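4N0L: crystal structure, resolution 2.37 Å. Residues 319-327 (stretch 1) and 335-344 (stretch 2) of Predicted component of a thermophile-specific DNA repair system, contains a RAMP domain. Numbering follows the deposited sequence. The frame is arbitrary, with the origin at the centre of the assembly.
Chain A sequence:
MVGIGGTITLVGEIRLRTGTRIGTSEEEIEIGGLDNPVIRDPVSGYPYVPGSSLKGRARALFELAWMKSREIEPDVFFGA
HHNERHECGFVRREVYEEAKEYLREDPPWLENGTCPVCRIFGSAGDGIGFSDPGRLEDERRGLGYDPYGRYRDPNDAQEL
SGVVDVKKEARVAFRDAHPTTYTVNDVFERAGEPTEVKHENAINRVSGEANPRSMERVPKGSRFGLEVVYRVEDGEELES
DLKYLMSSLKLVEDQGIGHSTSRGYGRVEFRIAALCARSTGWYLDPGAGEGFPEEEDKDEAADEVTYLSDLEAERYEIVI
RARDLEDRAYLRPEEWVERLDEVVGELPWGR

Stretch 1, residues 319-327: VIRARDLED
Stretch 2, residues 335-344: EWVERLDEVV

The contact between residues 319-327 and 335-344 illustrates a common design: a small apolar cluster closed at one border by a salt bridge, burying 396 Å² in total. Stretch 1 leaves a strand at R321 (phi/psi -95/150) and turns at A322 (-58/-38); L325 N and A322 O bond at 3.0 Å, and R321 N anchors D324 OD2 at 3.0 Å. Stretch 2 is helical on both sides of R339 (-116/24), which occupies the N-cap position of the second helix. The register pairs I320 CA with V343 CA (7.1 Å), A322 CA with W336 CA (8.4 Å) and L325 CA with R339 CA (8.0 Å).

L325 (m, t) points toward the helices and its CD1 lies 3.6 Å from both W336 CZ3 and V343 CG2, so one methyl bridges two partners. I320 (m, m) backs them, CG2 standing 4.1 Å from W336 CZ3 and 4.3 Å from V343 CG2. The CA-to-CB bond of W336 (chi1 -80°, chi2 104°) points sideways, but the end of the side chain comes nearer, with CH2 3.7 Å from I320 O.

At the polar border, E326 OE1 meets the guanidinium edge of R339 (m, t, t, chi4 79°): NE donates at 3.0 Å, NH2 weakly at 3.3 Å. R339 NH1 instead donates to E335 O at 2.9 Å, tying the arginine to the helix that precedes it.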

ATOM      1  N   VAL A 319      15.763  -2.126  14.376  1.00 36.45           N
ATOM      2  CA  VAL A 319      14.333  -2.137  14.656  1.00 29.48           C
ATOM      3  C   VAL A 319      13.899  -0.808  15.261  1.00 32.28           C
ATOM      4  O   VAL A 319      14.375  -0.421  16.329  1.00 38.72           O
ATOM      5  CB  VAL A 319      13.951  -3.282  15.617  1.00 29.44           C
ATOM      6  CG1 VAL A 319      12.503  -3.143  16.073  1.00 30.72           C
ATOM      7  CG2 VAL A 319      14.185  -4.636  14.958  1.00 26.84           C
ATOM      8  N   ILE A 320      13.008  -0.105  14.570  1.00 27.25           N
ATOM      9  CA  ILE A 320      12.458   1.142  15.090  1.00 23.47           C
ATOM     10  C   ILE A 320      11.091   0.883  15.709  1.00 30.05           C
ATOM     11  O   ILE A 320      10.120   0.621  15.000  1.00 32.98           O
ATOM     12  CB  ILE A 320      12.310   2.214  13.994  1.00 29.97           C
ATOM     13  CG1 ILE A 320      13.612   2.372  13.205  1.00 39.16           C
ATOM     14  CG2 ILE A 320      11.868   3.539  14.607  1.00 22.16           C
ATOM     15  CD1 ILE A 320      14.785   2.804  14.051  1.00 47.58           C
ATOM     16  N   ARG A 321      11.016   0.968  17.033  1.00 25.09           N
ATOM     17  CA  ARG A 321       9.776   0.703  17.749  1.00 22.68           C
ATOM     18  C   ARG A 321       9.015   1.992  18.003  1.00 25.09           C
ATOM     19  O   ARG A 321       9.614   3.062  18.119  1.00 29.42           O
ATOM     20  CB  ARG A 321      10.055   0.003  19.081  1.00 27.57           C
ATOM     21  CG  ARG A 321      10.673  -1.376  18.953  1.00 28.42           C
ATOM     22  CD  ARG A 321      11.242  -1.850  20.282  1.00 24.29           C
ATOM     23  NE  ARG A 321      11.564  -3.272  20.243  1.00 25.25           N
ATOM     24  CZ  ARG A 321      12.731  -3.759  19.836  1.00 26.55           C
ATOM     25  NH1 ARG A 321      12.944  -5.068  19.828  1.00 28.48           N
ATOM     26  NH2 ARG A 321      13.685  -2.934  19.428  1.00 28.70           N
ATOM     27  N   ALA A 322       7.693   1.890  18.066  1.00 23.48           N
ATOM     28  CA  ALA A 322       6.861   3.012  18.483  1.00 30.88           C
ATOM     29  C   ALA A 322       7.306   3.445  19.874  1.00 39.35           C
ATOM     30  O   ALA A 322       7.325   4.633  20.201  1.00 37.60           O
ATOM     31  CB  ALA A 322       5.394   2.627  18.480  1.00 25.66           C
ATOM     32  N   ARG A 323       7.656   2.448  20.681  1.00 46.08           N
ATOM     33  CA  ARG A 323       8.136   2.634  22.044  1.00 49.45           C
ATOM     34  C   ARG A 323       9.421   3.470  22.102  1.00 48.03           C
ATOM     35  O   ARG A 323       9.681   4.154  23.091  1.00 49.47           O
ATOM     36  CB  ARG A 323       8.343   1.250  22.677  1.00 49.93           C
ATOM     37  CG  ARG A 323       9.309   1.163  23.846  1.00 52.85           C
ATOM     38  CD  ARG A 323       9.406  -0.282  24.329  1.00 52.49           C
ATOM     39  NE  ARG A 323      10.725  -0.868  24.106  1.00 53.05           N
ATOM     40  CZ  ARG A 323      10.940  -2.163  23.892  1.00 54.83           C
ATOM     41  NH1 ARG A 323       9.919  -3.008  23.855  1.00 53.73           N
ATOM     42  NH2 ARG A 323      12.175  -2.612  23.704  1.00 59.16           N
ATOM     43  N   ASP A 324      10.204   3.437  21.026  1.00 45.12           N
ATOM     44  CA  ASP A 324      11.412   4.257  20.930  1.00 44.51           C
ATOM     45  C   ASP A 324      11.098   5.728  20.672  1.00 43.69           C
ATOM     46  O   ASP A 324      11.882   6.606  21.028  1.00 46.07           O
ATOM     47  CB  ASP A 324      12.339   3.737  19.826  1.00 44.42           C
ATOM     48  CG  ASP A 324      12.792   2.313  20.066  1.00 47.75           C
ATOM     49  OD1 ASP A 324      12.887   1.906  21.243  1.00 45.70           O
ATOM     50  OD2 ASP A 324      13.067   1.605  19.075  1.00 50.27           O
ATOM     51  N   LEU A 325       9.962   5.991  20.037  1.00 41.87           N
ATOM     52  CA  LEU A 325       9.620   7.350  19.630  1.00 46.52           C
ATOM     53  C   LEU A 325       8.602   8.016  20.544  1.00 48.93           C
ATOM     54  O   LEU A 325       8.485   9.241  20.566  1.00 49.77           O
ATOM     55  CB  LEU A 325       9.077   7.350  18.201  1.00 49.66           C
ATOM     56  CG  LEU A 325       9.882   6.603  17.138  1.00 51.75           C
ATOM     57  CD1 LEU A 325       9.129   6.624  15.822  1.00 48.80           C
ATOM     58  CD2 LEU A 325      11.264   7.214  16.980  1.00 53.95           C
ATOM     59  N   GLU A 326       7.885   7.211  21.317  1.00 52.02           N
ATOM     60  CA  GLU A 326       6.728   7.707  22.048  1.00 49.56           C
ATOM     61  C   GLU A 326       6.324   6.715  23.129  1.00 43.52           C
ATOM     62  O   GLU A 326       6.700   5.544  23.078  1.00 43.04           O
ATOM     63  CB  GLU A 326       5.554   7.943  21.093  1.00 54.62           C
ATOM     64  CG  GLU A 326       4.731   9.186  21.387  1.00 62.46           C
ATOM     65  CD  GLU A 326       5.558  10.453  21.338  1.00 68.91           C
ATOM     66  OE1 GLU A 326       6.078  10.782  20.250  1.00 68.48           O
ATOM     67  OE2 GLU A 326       5.687  11.122  22.385  1.00 73.70           O
ATOM     68  N   ASP A 327       5.553   7.182  24.105  1.00 41.75           N
ATOM     69  CA  ASP A 327       5.097   6.319  25.186  1.00 46.62           C
ATOM     70  C   ASP A 327       3.878   5.540  24.700  1.00 44.10           C
ATOM     71  O   ASP A 327       2.766   5.717  25.201  1.00 45.48           O
ATOM     72  CB  ASP A 327       4.766   7.141  26.434  1.00 55.03           C
ATOM     73  CG  ASP A 327       4.394   6.276  27.624  1.00 60.37           C
ATOM     74  OD1 ASP A 327       4.830   5.106  27.674  1.00 58.55           O
ATOM     75  OD2 ASP A 327       3.664   6.769  28.511  1.00 65.57           O
ATOM     76  N   GLU A 335       0.724   9.067  12.486  1.00 32.86           N
ATOM     77  CA  GLU A 335       1.688   9.367  13.537  1.00 33.89           C
ATOM     78  C   GLU A 335       3.110   9.015  13.107  1.00 30.36           C
ATOM     79  O   GLU A 335       4.061   9.719  13.446  1.00 30.90           O
ATOM     80  CB  GLU A 335       1.320   8.629  14.827  1.00 31.77           C
ATOM     81  CG  GLU A 335      -0.034   9.029  15.388  1.00 32.90           C
ATOM     82  CD  GLU A 335      -0.351   8.343  16.699  1.00 37.38           C
ATOM     83  OE1 GLU A 335      -0.455   7.098  16.712  1.00 37.40           O
ATOM     84  OE2 GLU A 335      -0.495   9.048  17.720  1.00 41.86           O
ATOM     85  N   TRP A 336       3.252   7.925  12.360  1.00 26.67           N
ATOM     86  CA  TRP A 336       4.545   7.558  11.791  1.00 30.99           C
ATOM     87  C   TRP A 336       5.044   8.619  10.814  1.00 29.92           C
ATOM     88  O   TRP A 336       6.240   8.906  10.761  1.00 26.22           O
ATOM     89  CB  TRP A 336       4.468   6.199  11.095  1.00 29.92           C
ATOM     90  CG  TRP A 336       4.548   5.044  12.042  1.00 29.07           C
ATOM     91  CD1 TRP A 336       3.517   4.255  12.461  1.00 26.41           C
ATOM     92  CD2 TRP A 336       5.722   4.554  12.701  1.00 27.80           C
ATOM     93  NE1 TRP A 336       3.978   3.298  13.332  1.00 28.31           N
ATOM     94  CE2 TRP A 336       5.329   3.462  13.499  1.00 25.24           C
ATOM     95  CE3 TRP A 336       7.070   4.932  12.691  1.00 26.06           C
ATOM     96  CZ2 TRP A 336       6.230   2.742  14.280  1.00 25.03           C
ATOM     97  CZ3 TRP A 336       7.964   4.217  13.468  1.00 21.77           C
ATOM     98  CH2 TRP A 336       7.542   3.135  14.251  1.00 26.79           C
ATOM     99  N   VAL A 337       4.124   9.187  10.040  1.00 29.36           N
ATOM    100  CA  VAL A 337       4.461  10.236   9.085  1.00 33.55           C
ATOM    101  C   VAL A 337       5.104  11.426   9.787  1.00 35.71           C
ATOM    102  O   VAL A 337       6.175  11.889   9.395  1.00 35.63           O
ATOM    103  CB  VAL A 337       3.219  10.730   8.315  1.00 32.63           C
ATOM    104  CG1 VAL A 337       3.547  11.985   7.519  1.00 30.10           C
ATOM    105  CG2 VAL A 337       2.703   9.647   7.394  1.00 31.76           C
ATOM    106  N   GLU A 338       4.449  11.894  10.845  1.00 37.02           N
ATOM    107  CA  GLU A 338       4.890  13.066  11.591  1.00 40.09           C
ATOM    108  C   GLU A 338       6.291  12.905  12.176  1.00 40.35           C
ATOM    109  O   GLU A 338       6.961  13.891  12.475  1.00 43.01           O
ATOM    110  CB  GLU A 338       3.893  13.380  12.708  1.00 46.17           C
ATOM    111  CG  GLU A 338       2.629  14.076  12.226  1.00 52.68           C
ATOM    112  CD  GLU A 338       1.465  13.915  13.186  1.00 57.63           C
ATOM    113  OE1 GLU A 338       1.684  13.431  14.318  1.00 55.34           O
ATOM    114  OE2 GLU A 338       0.329  14.269  12.806  1.00 59.89           O
ATOM    115  N   ARG A 339       6.731  11.661  12.332  1.00 40.83           N
ATOM    116  CA  ARG A 339       8.021  11.378  12.952  1.00 40.59           C
ATOM    117  C   ARG A 339       8.998  10.717  11.980  1.00 37.73           C
ATOM    118  O   ARG A 339       9.935  10.042  12.402  1.00 34.99           O
ATOM    119  CB  ARG A 339       7.826  10.485  14.177  1.00 42.37           C
ATOM    120  CG  ARG A 339       7.086  11.162  15.316  1.00 44.49           C
ATOM    121  CD  ARG A 339       6.439  10.146  16.242  1.00 49.91           C
ATOM    122  NE  ARG A 339       5.640  10.791  17.281  1.00 54.52           N
ATOM    123  CZ  ARG A 339       4.415  11.274  17.091  1.00 53.44           C
ATOM    124  NH1 ARG A 339       3.844  11.189  15.897  1.00 53.76           N
ATOM    125  NH2 ARG A 339       3.764  11.847  18.093  1.00 50.71           N
ATOM    126  N   LEU A 340       8.787  10.919  10.683  1.00 36.96           N
ATOM    127  CA  LEU A 340       9.563  10.200   9.675  1.00 42.16           C
ATOM    128  C   LEU A 340      10.997  10.702   9.549  1.00 45.94           C
ATOM    129  O   LEU A 340      11.905   9.920   9.268  1.00 48.10           O
ATOM    130  CB  LEU A 340       8.879  10.286   8.314  1.00 42.43           C
ATOM    131  CG  LEU A 340       7.941   9.130   7.985  1.00 40.01           C
ATOM    132  CD1 LEU A 340       7.523   9.221   6.540  1.00 41.07           C
ATOM    133  CD2 LEU A 340       8.611   7.794   8.269  1.00 34.49           C
ATOM    134  N   ASP A 341      11.195  12.003   9.743  1.00 45.76           N
ATOM    135  CA  ASP A 341      12.538  12.572   9.784  1.00 47.34           C
ATOM    136  C   ASP A 341      13.336  11.857  10.860  1.00 46.08           C
ATOM    137  O   ASP A 341      14.458  11.403  10.638  1.00 47.32           O
ATOM    138  CB  ASP A 341      12.493  14.073  10.066  1.00 50.86           C
ATOM    139  CG  ASP A 341      12.034  14.879   8.868  1.00 58.47           C
ATOM    140  OD1 ASP A 341      12.122  14.364   7.734  1.00 59.29           O
ATOM    141  OD2 ASP A 341      11.582  16.028   9.060  1.00 62.93           O
ATOM    142  N   GLU A 342      12.721  11.769  12.032  1.00 46.18           N
ATOM    143  CA  GLU A 342      13.287  11.094  13.186  1.00 47.28           C
ATOM    144  C   GLU A 342      13.575   9.620  12.887  1.00 44.43           C
ATOM    145  O   GLU A 342      14.648   9.111  13.209  1.00 43.58           O
ATOM    146  CB  GLU A 342      12.318  11.238  14.360  1.00 52.43           C
ATOM    147  CG  GLU A 342      12.837  10.825  15.713  1.00 59.99           C
ATOM    148  CD  GLU A 342      12.122  11.568  16.828  1.00 67.65           C
ATOM    149  OE1 GLU A 342      12.584  11.514  17.986  1.00 69.46           O
ATOM    150  OE2 GLU A 342      11.091  12.213  16.538  1.00 71.09           O
ATOM    151  N   VAL A 343      12.614   8.946  12.259  1.00 44.36           N
ATOM    152  CA  VAL A 343      12.742   7.527  11.924  1.00 41.79           C
ATOM    153  C   VAL A 343      13.858   7.238  10.918  1.00 40.83           C
ATOM    154  O   VAL A 343      14.728   6.404  11.168  1.00 40.81           O
ATOM    155  CB  VAL A 343      11.418   6.964  11.364  1.00 39.07           C
ATOM    156  CG1 VAL A 343      11.638   5.584  10.769  1.00 35.28           C
ATOM    157  CG2 VAL A 343      10.370   6.904  12.455  1.00 41.25           C
ATOM    158  N   VAL A 344      13.822   7.926   9.779  1.00 36.81           N
ATOM    159  CA  VAL A 344      14.775   7.690   8.696  1.00 40.82           C
ATOM    160  C   VAL A 344      16.212   7.965   9.148  1.00 42.89           C
ATOM    161  O   VAL A 344      17.155   7.315   8.689  1.00 39.85           O
ATOM    162  CB  VAL A 344      14.428   8.555   7.458  1.00 40.81           C
ATOM    163  CG1 VAL A 344      15.499   8.437   6.385  1.00 44.28           C
ATOM    164  CG2 VAL A 344      13.073   8.149   6.898  1.00 38.88           C
TER